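Local atomic coordinates of Alr4995 protein (Nostoc sp., PDB entry 6LRG), a protein that probably hydrolyses arginine to ornithine, ammonia and carbon dioxide in a dihydrolase domain and carries a Rossmann-type domain likely to act on the ornithine formed. Residues N22-G27 with R165-D170. Sequence-based numbering, arbitrary orientation.
Sequences NPWMEG and RFYHLD. With ORN (L-ornithine), chain E.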
loop_
_atom_site.group_PDB
_atom_site.type_symbol
_atom_site.label_atom_id
_atom_site.label_comp_id
_atom_site.label_asym_id
_atom_site.label_seq_id
_atom_site.Cartn_x
_atom_site.Cartn_y
_atom_site.Cartn_z
ATOM N N ASN B 22 6.931 17.859 -35.386
ATOM C CA ASN B 22 5.905 16.942 -34.913
ATOM C C ASN B 22 6.574 15.622 -34.515
ATOM O O ASN B 22 7.685 15.341 -34.968
ATOM C CB ASN B 22 4.824 16.740 -35.972
ATOM C CG ASN B 22 5.265 15.832 -37.081
ATOM O OD1 ASN B 22 5.216 14.612 -36.949
ATOM N ND2 ASN B 22 5.699 16.421 -38.193
ATOM N N PRO B 23 5.918 14.818 -33.660
ATOM C CA PRO B 23 6.621 13.663 -33.071
ATOM C C PRO B 23 7.155 12.639 -34.083
ATOM O O PRO B 23 8.166 11.989 -33.806
ATOM C CB PRO B 23 5.551 13.020 -32.168
ATOM C CG PRO B 23 4.236 13.550 -32.670
ATOM C CD PRO B 23 4.540 14.937 -33.148
ATOM N N TRP B 24 6.509 12.499 -35.236
ATOM C CA TRP B 24 6.960 11.519 -36.221
ATOM C C TRP B 24 8.336 11.863 -36.774
ATOM O O TRP B 24 9.087 10.981 -37.176
ATOM C CB TRP B 24 5.960 11.411 -37.359
ATOM C CG TRP B 24 4.597 11.065 -36.906
ATOM C CD1 TRP B 24 3.652 11.921 -36.426
ATOM C CD2 TRP B 24 4.006 9.762 -36.889
ATOM N NE1 TRP B 24 2.504 11.232 -36.116
ATOM C CE2 TRP B 24 2.698 9.903 -36.391
ATOM C CE3 TRP B 24 4.457 8.488 -37.247
ATOM C CZ2 TRP B 24 1.833 8.819 -36.243
ATOM C CZ3 TRP B 24 3.601 7.413 -37.097
ATOM C CH2 TRP B 24 2.304 7.584 -36.599
ATOM N N MET B 25 8.669 13.149 -36.781
ATOM C CA MET B 25 9.940 13.604 -37.330
ATOM C C MET B 25 11.097 13.318 -36.400
ATOM O O MET B 25 12.255 13.531 -36.766
ATOM C CB MET B 25 9.903 15.105 -37.623
ATOM C CG MET B 25 8.778 15.529 -38.549
ATOM S SD MET B 25 8.717 17.317 -38.747
ATOM C CE MET B 25 9.893 17.573 -40.072
ATOM N N GLU B 26 10.785 12.856 -35.193
ATOM C CA GLU B 26 11.804 12.648 -34.170
ATOM C C GLU B 26 12.834 11.607 -34.617
ATOM O O GLU B 26 12.481 10.483 -34.989
ATOM C CB GLU B 26 11.153 12.236 -32.842
ATOM C CG GLU B 26 12.132 12.035 -31.670
ATOM C CD GLU B 26 12.806 13.322 -31.196
ATOM O OE1 GLU B 26 12.332 14.427 -31.544
ATOM O OE2 GLU B 26 13.819 13.218 -30.464
ATOM N N GLY B 27 14.102 12.016 -34.608
ATOM C CA GLY B 27 15.209 11.158 -34.990
ATOM C C GLY B 27 15.493 11.096 -36.482
ATOM O O GLY B 27 16.647 10.916 -36.882
ATOM N N ARG B 165 0.211 12.664 -31.696
ATOM C CA ARG B 165 0.592 11.889 -32.865
ATOM C C ARG B 165 -0.257 12.336 -34.041
ATOM O O ARG B 165 0.213 12.404 -35.178
ATOM C CB ARG B 165 0.424 10.388 -32.607
ATOM C CG ARG B 165 1.472 9.782 -31.671
ATOM C CD ARG B 165 1.192 8.301 -31.430
ATOM N NE ARG B 165 -0.189 8.095 -30.998
ATOM C CZ ARG B 165 -0.764 6.911 -30.831
ATOM N NH1 ARG B 165 -0.087 5.795 -31.063
ATOM N NH2 ARG B 165 -2.023 6.848 -30.426
ATOM N N PHE B 166 -1.512 12.650 -33.744
ATOM C CA PHE B 166 -2.467 13.112 -34.736
ATOM C C PHE B 166 -2.717 14.591 -34.539
ATOM O O PHE B 166 -3.814 15.011 -34.165
ATOM C CB PHE B 166 -3.758 12.308 -34.635
ATOM C CG PHE B 166 -3.528 10.824 -34.635
ATOM C CD1 PHE B 166 -3.310 10.145 -35.828
ATOM C CD2 PHE B 166 -3.497 10.114 -33.449
ATOM C CE1 PHE B 166 -3.081 8.772 -35.835
ATOM C CE2 PHE B 166 -3.269 8.741 -33.449
ATOM C CZ PHE B 166 -3.059 8.072 -34.642
ATOM N N TYR B 167 -1.657 15.355 -34.790
ATOM C CA TYR B 167 -1.588 16.797 -34.590
ATOM C C TYR B 167 -2.357 17.596 -35.658
ATOM O O TYR B 167 -2.651 18.777 -35.465
ATOM C CB TYR B 167 -0.114 17.229 -34.564
ATOM C CG TYR B 167 0.594 16.930 -35.860
ATOM C CD1 TYR B 167 1.037 15.649 -36.154
ATOM C CD2 TYR B 167 0.783 17.926 -36.810
ATOM C CE1 TYR B 167 1.660 15.372 -37.353
ATOM C CE2 TYR B 167 1.409 17.663 -38.002
ATOM C CZ TYR B 167 1.848 16.386 -38.277
ATOM O OH TYR B 167 2.465 16.122 -39.494
ATOM N N HIS B 168 -2.651 16.958 -36.791
ATOM C CA HIS B 168 -3.513 17.551 -37.815
ATOM C C HIS B 168 -4.796 16.756 -37.916
ATOM O O HIS B 168 -4.791 15.538 -37.797
ATOM C CB HIS B 168 -2.827 17.599 -39.189
ATOM C CG HIS B 168 -1.946 18.792 -39.390
ATOM N ND1 HIS B 168 -0.888 18.798 -40.273
ATOM C CD2 HIS B 168 -1.967 20.022 -38.821
ATOM C CE1 HIS B 168 -0.287 19.973 -40.230
ATOM N NE2 HIS B 168 -0.920 20.735 -39.360
ATOM N N LEU B 169 -5.895 17.454 -38.144
ATOM C CA LEU B 169 -7.192 16.817 -38.294
ATOM C C LEU B 169 -7.242 15.749 -39.389
ATOM O O LEU B 169 -7.922 14.737 -39.240
ATOM C CB LEU B 169 -8.244 17.873 -38.588
ATOM C CG LEU B 169 -9.678 17.372 -38.518
ATOM C CD1 LEU B 169 -9.920 16.829 -37.125
ATOM C CD2 LEU B 169 -10.662 18.495 -38.864
ATOM N N ASP B 170 -6.534 15.971 -40.494
ATOM C CA ASP B 170 -6.652 15.069 -41.638
ATOM C C ASP B 170 -5.867 13.776 -41.434
ATOM O O ASP B 170 -5.896 12.884 -42.278
ATOM C CB ASP B 170 -6.211 15.774 -42.929
ATOM C CG ASP B 170 -4.697 15.906 -43.061
ATOM O OD1 ASP B 170 -3.969 15.856 -42.038
ATOM O OD2 ASP B 170 -4.230 16.092 -44.209
HETATM N N ORN E . 6.324 18.338 -41.451
HETATM C CA ORN E . 4.983 18.789 -41.664
HETATM C CB ORN E . 4.053 17.621 -41.917
HETATM C CG ORN E . 2.654 18.128 -42.196
HETATM C CD ORN E . 1.778 16.996 -42.681
HETATM N NE ORN E . 0.398 17.316 -42.479
HETATM C C ORN E . 4.550 19.569 -40.445
HETATM O O ORN E . 3.775 20.556 -40.544
HETATM O OXT ORN E . 5.001 19.235 -39.323
#
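P23 and R165 bring the two loops closest, with CA atoms 6.3 Å apart, where the 3-10 turn 23-25 faces the loop that follows strand 155-160. The one hydrogen bond across the two segments comes from the indole of W24: its NE1 donates to the carbonyl O of R165 over 2.7 Å, nearly straight at 177° and directed onto a lone pair in the carbonyl plane. The acceptor also lies in the plane of the indole, so the N-H, the ring plane and the acceptor are aligned. N22 lies flat on the phenol of Y167, amide and ring planes 13° apart, and its CB makes a CH-pi contact 3.8 Å from the ring centroid. CG of N22 stands between backbone N and carbonyl carbon (chi1 76°), which puts the amide over the ring. OD1 is turned back to a weak hydrogen bond from the N of W24. ND2 points the other way, to OXT of the bound L-ornithine at 3.1 Å, and also hydrogen-bonds A258 O. Both loops thus line the ligand site of a domain in the dimethylarginine dimethylhydrolase family, part of the guanidine-modifying enzyme clan. Y167 points its hydroxyl end-on at the ornithine chain, OH 3.3 Å from ligand CB, and that OH is hydrogen-bonded to G259 O. At the far end of the ligand, NE donates a hydrogen bond to ND1 of H168 at 3.0 Å, in the plane of an imidazole whose NE2 is held by E118. A leucine in place of W24 has no N-H for the R165 carbonyl, which would probably be left without this partner, and packing against W479 of the second subunit would probably be lost in part. That W479 also packs on P23 and R165, while the R165 guanidinium forms salt bridges with D163 and with E475 of the second subunit.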